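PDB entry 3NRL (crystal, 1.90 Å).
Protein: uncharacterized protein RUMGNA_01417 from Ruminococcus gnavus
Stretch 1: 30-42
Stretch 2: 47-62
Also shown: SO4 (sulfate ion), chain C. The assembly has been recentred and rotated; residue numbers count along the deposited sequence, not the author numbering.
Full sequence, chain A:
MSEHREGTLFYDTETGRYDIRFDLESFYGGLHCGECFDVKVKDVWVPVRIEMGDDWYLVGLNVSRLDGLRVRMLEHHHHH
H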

# COMPACT_ATOMS: atom_id res chain seq x y z
N GLY A 30 3.38 12.97 1.63
CA GLY A 30 3.94 12.69 2.94
C GLY A 30 3.06 13.16 4.08
O GLY A 30 2.72 14.34 4.17
N LEU A 31 2.69 12.23 4.95
CA LEU A 31 1.85 12.52 6.11
C LEU A 31 2.69 13.03 7.28
O LEU A 31 3.75 12.48 7.57
CB LEU A 31 1.12 11.25 6.54
CG LEU A 31 0.13 10.67 5.54
CD1 LEU A 31 -0.32 9.29 6.01
CD2 LEU A 31 -1.06 11.60 5.41
N HIS A 32 2.20 14.06 7.95
CA HIS A 32 2.91 14.63 9.09
C HIS A 32 2.16 14.26 10.36
O HIS A 32 0.95 13.99 10.31
CB HIS A 32 2.98 16.15 8.96
CG HIS A 32 3.64 16.61 7.70
ND1 HIS A 32 4.93 16.26 7.36
CD2 HIS A 32 3.18 17.39 6.69
CE1 HIS A 32 5.23 16.80 6.19
NE2 HIS A 32 4.19 17.49 5.76
N CYS A 33 2.85 14.24 11.50
CA CYS A 33 2.20 13.90 12.76
C CYS A 33 0.93 14.72 12.94
O CYS A 33 0.89 15.90 12.61
CB CYS A 33 3.14 14.17 13.94
SG CYS A 33 4.50 12.99 14.10
N GLY A 34 -0.12 14.07 13.44
CA GLY A 34 -1.37 14.76 13.66
C GLY A 34 -2.38 14.72 12.52
O GLY A 34 -3.55 15.02 12.73
N GLU A 35 -1.94 14.36 11.31
CA GLU A 35 -2.87 14.33 10.19
C GLU A 35 -3.93 13.24 10.36
O GLU A 35 -3.62 12.11 10.74
CB GLU A 35 -2.10 14.14 8.87
CG GLU A 35 -1.15 15.29 8.59
CD GLU A 35 -0.84 15.45 7.12
OE1 GLU A 35 -1.78 15.72 6.34
OE2 GLU A 35 0.34 15.30 6.74
N CYS A 36 -5.17 13.60 10.08
CA CYS A 36 -6.29 12.68 10.21
C CYS A 36 -6.86 12.21 8.87
O CYS A 36 -6.79 12.92 7.87
CB CYS A 36 -7.40 13.34 11.02
SG CYS A 36 -7.87 14.97 10.38
N PHE A 37 -7.42 11.00 8.87
CA PHE A 37 -8.01 10.39 7.69
C PHE A 37 -8.76 9.13 8.13
O PHE A 37 -8.66 8.74 9.30
CB PHE A 37 -6.92 10.05 6.67
CG PHE A 37 -5.82 9.17 7.21
CD1 PHE A 37 -5.98 7.79 7.27
CD2 PHE A 37 -4.63 9.73 7.65
CE1 PHE A 37 -4.95 6.98 7.77
CE2 PHE A 37 -3.60 8.93 8.14
CZ PHE A 37 -3.76 7.55 8.20
N ASP A 38 -9.52 8.51 7.23
CA ASP A 38 -10.26 7.29 7.59
C ASP A 38 -9.56 6.06 7.02
O ASP A 38 -8.93 6.13 5.97
CB ASP A 38 -11.69 7.29 7.03
CG ASP A 38 -12.56 8.40 7.59
OD1 ASP A 38 -12.54 8.63 8.82
OD2 ASP A 38 -13.29 9.03 6.80
N VAL A 39 -9.71 4.94 7.72
CA VAL A 39 -9.15 3.67 7.28
C VAL A 39 -10.33 2.76 6.98
O VAL A 39 -11.28 2.68 7.76
CB VAL A 39 -8.30 2.97 8.36
CG1 VAL A 39 -7.93 1.55 7.88
CG2 VAL A 39 -7.04 3.77 8.66
N LYS A 40 -10.27 2.09 5.84
CA LYS A 40 -11.33 1.18 5.44
C LYS A 40 -11.19 -0.13 6.21
O LYS A 40 -10.13 -0.75 6.22
CB LYS A 40 -11.25 0.92 3.94
CG LYS A 40 -12.36 0.06 3.38
CD LYS A 40 -13.69 0.80 3.38
CE LYS A 40 -14.78 -0.04 2.73
NZ LYS A 40 -14.44 -0.43 1.33
N VAL A 41 -12.27 -0.52 6.89
CA VAL A 41 -12.30 -1.76 7.64
C VAL A 41 -13.57 -2.44 7.18
O VAL A 41 -14.68 -2.05 7.57
CB VAL A 41 -12.36 -1.51 9.15
CG1 VAL A 41 -12.42 -2.84 9.89
CG2 VAL A 41 -11.15 -0.71 9.59
N LYS A 42 -13.40 -3.46 6.35
CA LYS A 42 -14.51 -4.20 5.77
C LYS A 42 -15.38 -3.21 5.00
O LYS A 42 -14.98 -2.73 3.94
CB LYS A 42 -15.32 -4.92 6.85
CG LYS A 42 -16.26 -5.98 6.29
CD LYS A 42 -16.94 -6.77 7.39
CE LYS A 42 -17.88 -7.83 6.81
NZ LYS A 42 -18.53 -8.65 7.87
S SO4 C . 6.42 15.80 11.75
O1 SO4 C . 5.71 14.72 11.05
O2 SO4 C . 7.73 16.03 11.12
O3 SO4 C . 5.62 17.04 11.70
O4 SO4 C . 6.63 15.41 13.16
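Stretch 2 47-62: PVRIEMGDDWYLVGLN

Stretch 2 lies beside stretch 1 as an antiparallel neighbour in a β-sheet. It is extended from Pro47 to Met52, turns through Gly53 to Asp55, and returns as a second strand from Trp56 to Val59. Strand 47-52 runs against strand 36-41 of stretch 1; their axes approach to 4.7 Å, and their N-to-C directions make an angle of 123°, well short of the 180° of an ideal antiparallel pair. In this register Cys36 faces Arg49, Phe37 faces Val48 and Asp38 faces Pro47. Phe37 and Val48 form the hydrogen-bonded pair: Phe37 N donates to Val48 O at 3.2 Å, and Val48 N to Phe37 O at 2.9 Å. Asp38 and Pro47 form a non-hydrogen-bonded pair, so the missing amide hydrogen of Pro47 costs no bond to stretch 1.

Further along, Ile50 N donates to Glu35 O at 3.1 Å and Gly34 N to Ile50 O at 2.9 Å. Both bonds come from the second half of a type II turn from His32 to Glu35, which is closed by Glu35 N donating to His32 O at 3.1 Å. Gly34, with phi/psi of 92/-16°, occupies its third position, where a side chain would be jammed against the preceding carbonyl; glycine suits it.

Phe37 and Val48 send their side chains to the same face of the sheet, and both are buried. Val48 CG2 lies over a face of the Phe37 ring, 3.4 Å from Phe37 CE1, a CH-pi contact. Branched, compact Val48 also meets Val39, CG2 to CG2 at 3.7 Å. The flat Phe37 ring reaches on to the returning strand, where Phe37 CZ is 4.0 Å from Leu58 CD2; on the nearer strand, 47-52, Phe37 CE2 is 4.1 Å from Ile50 CB. Ile50 extends this apolar patch to Leu31, with Leu31 CD1 4.2 Å from Ile50 CD1. At the other end, Leu61 CD2 packs 3.7 Å from Val39 CG1 and 3.9 Å from Val41 CG2.

The face bearing Cys36, Asp38, Pro47 and Arg49 is more polar. Asp38 OD1 comes within 3.3 Å of Pro47 CA, while Arg49 NE forms a salt bridge with Glu51 OE2 at 2.7 Å, pairing charges within stretch 2; the aliphatic part of the arginine meanwhile passes Gly34, whose O is 3.4 Å from Arg49 CG.

Near the turn, Cys33 SG sits 3.4 Å from CB of the selenomethionine Met52 and 3.9 Å from Trp56 CZ3, the small thiol fitting obliquely beside the indole. A sulfate ion accepts a hydrogen bond from Cys33, N to O1 at 2.9 Å.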

# COMPACT_ATOMS: atom_id res chain seq x y z
N PRO A 47 -12.24 6.53 11.68
CA PRO A 47 -11.43 7.74 11.81
C PRO A 47 -10.16 7.49 12.62
O PRO A 47 -10.21 6.95 13.73
CB PRO A 47 -12.37 8.71 12.51
CG PRO A 47 -13.18 7.81 13.38
CD PRO A 47 -13.49 6.65 12.44
N VAL A 48 -9.02 7.89 12.07
CA VAL A 48 -7.76 7.70 12.77
C VAL A 48 -6.90 8.95 12.65
O VAL A 48 -7.21 9.87 11.89
CB VAL A 48 -6.95 6.52 12.20
CG1 VAL A 48 -7.76 5.24 12.25
CG2 VAL A 48 -6.54 6.81 10.76
N ARG A 49 -5.82 8.97 13.42
CA ARG A 49 -4.87 10.07 13.39
C ARG A 49 -3.51 9.39 13.40
O ARG A 49 -3.29 8.46 14.16
CB ARG A 49 -5.04 10.94 14.65
CG ARG A 49 -4.22 12.24 14.63
CD ARG A 49 -4.54 13.15 15.82
NE ARG A 49 -4.04 12.64 17.09
CZ ARG A 49 -4.81 12.18 18.07
NH1 ARG A 49 -6.13 12.17 17.94
NH2 ARG A 49 -4.26 11.72 19.18
N ILE A 50 -2.60 9.83 12.53
CA ILE A 50 -1.29 9.20 12.51
C ILE A 50 -0.36 10.00 13.41
O ILE A 50 -0.37 11.23 13.41
CB ILE A 50 -0.70 9.10 11.08
CG1 ILE A 50 0.58 8.27 11.12
CG2 ILE A 50 -0.43 10.49 10.52
CD1 ILE A 50 1.03 7.79 9.75
N GLU A 51 0.43 9.29 14.21
CA GLU A 51 1.36 9.92 15.14
C GLU A 51 2.70 9.21 15.12
O GLU A 51 2.84 8.14 14.53
CB GLU A 51 0.79 9.88 16.56
CG GLU A 51 -0.51 10.65 16.76
CD GLU A 51 -0.32 12.16 16.69
OE1 GLU A 51 0.83 12.63 16.53
OE2 GLU A 51 -1.34 12.87 16.79
N MSE A 52 3.68 9.81 15.79
CA MSE A 52 5.02 9.24 15.86
C MSE A 52 5.48 9.07 17.30
O MSE A 52 5.54 10.04 18.07
CB MSE A 52 6.01 10.14 15.13
CG MSE A 52 7.47 9.76 15.33
SE MSE A 52 7.92 8.25 14.46
CE MSE A 52 8.51 8.95 12.96
N GLY A 53 5.80 7.84 17.67
CA GLY A 53 6.31 7.55 19.00
C GLY A 53 7.72 7.05 18.74
O GLY A 53 8.59 7.83 18.36
N ASP A 54 7.94 5.76 18.94
CA ASP A 54 9.25 5.18 18.65
C ASP A 54 9.19 4.86 17.17
O ASP A 54 10.22 4.76 16.49
CB ASP A 54 9.45 3.89 19.45
CG ASP A 54 9.72 4.15 20.92
OD1 ASP A 54 10.78 4.74 21.22
OD2 ASP A 54 8.88 3.78 21.76
N ASP A 55 7.96 4.73 16.68
CA ASP A 55 7.69 4.43 15.28
C ASP A 55 6.28 4.93 14.96
O ASP A 55 5.49 5.20 15.87
CB ASP A 55 7.79 2.92 15.04
CG ASP A 55 7.67 2.56 13.57
OD1 ASP A 55 8.22 3.31 12.73
OD2 ASP A 55 7.05 1.52 13.26
N TRP A 56 5.97 5.07 13.67
CA TRP A 56 4.65 5.54 13.26
C TRP A 56 3.54 4.61 13.72
O TRP A 56 3.68 3.38 13.65
CB TRP A 56 4.58 5.68 11.74
CG TRP A 56 5.53 6.67 11.17
CD1 TRP A 56 6.75 6.42 10.61
CD2 TRP A 56 5.34 8.09 11.10
NE1 TRP A 56 7.33 7.60 10.19
CE2 TRP A 56 6.49 8.64 10.49
CE3 TRP A 56 4.32 8.95 11.51
CZ2 TRP A 56 6.64 10.01 10.26
CZ3 TRP A 56 4.47 10.32 11.28
CH2 TRP A 56 5.62 10.83 10.67
N TYR A 57 2.43 5.18 14.19
CA TYR A 57 1.31 4.37 14.63
C TYR A 57 0.01 5.13 14.44
O TYR A 57 0.01 6.35 14.24
CB TYR A 57 1.48 3.98 16.11
CG TYR A 57 1.38 5.13 17.08
CD1 TYR A 57 0.18 5.45 17.70
CD2 TYR A 57 2.50 5.91 17.38
CE1 TYR A 57 0.09 6.50 18.60
CE2 TYR A 57 2.43 6.97 18.28
CZ TYR A 57 1.22 7.25 18.89
OH TYR A 57 1.14 8.28 19.80
N LEU A 58 -1.11 4.42 14.49
CA LEU A 58 -2.40 5.07 14.31
C LEU A 58 -3.20 5.12 15.60
O LEU A 58 -3.24 4.15 16.36
CB LEU A 58 -3.22 4.35 13.24
CG LEU A 58 -2.59 4.19 11.86
CD1 LEU A 58 -3.57 3.46 10.94
CD2 LEU A 58 -2.24 5.56 11.29
N VAL A 59 -3.79 6.27 15.87
CA VAL A 59 -4.64 6.43 17.04
C VAL A 59 -6.05 6.23 16.48
O VAL A 59 -6.40 6.83 15.46
CB VAL A 59 -4.55 7.85 17.64
CG1 VAL A 59 -5.64 8.04 18.69
CG2 VAL A 59 -3.17 8.07 18.26
N GLY A 60 -6.84 5.38 17.12
CA GLY A 60 -8.20 5.16 16.66
C GLY A 60 -8.48 3.79 16.08
O GLY A 60 -9.64 3.44 15.85
N LEU A 61 -7.44 3.01 15.85
CA LEU A 61 -7.61 1.68 15.29
C LEU A 61 -6.39 0.82 15.57
O LEU A 61 -5.25 1.23 15.36
CB LEU A 61 -7.83 1.79 13.77
CG LEU A 61 -8.04 0.52 12.95
CD1 LEU A 61 -9.29 -0.22 13.41
CD2 LEU A 61 -8.15 0.89 11.48
N ASN A 62 -6.63 -0.39 16.07
CA ASN A 62 -5.54 -1.31 16.36
C ASN A 62 -5.27 -2.14 15.11
O ASN A 62 -6.13 -2.89 14.64
CB ASN A 62 -5.91 -2.21 17.54
CG ASN A 62 -5.91 -1.46 18.86
OD1 ASN A 62 -6.67 -1.80 19.77
ND2 ASN A 62 -5.06 -0.45 18.98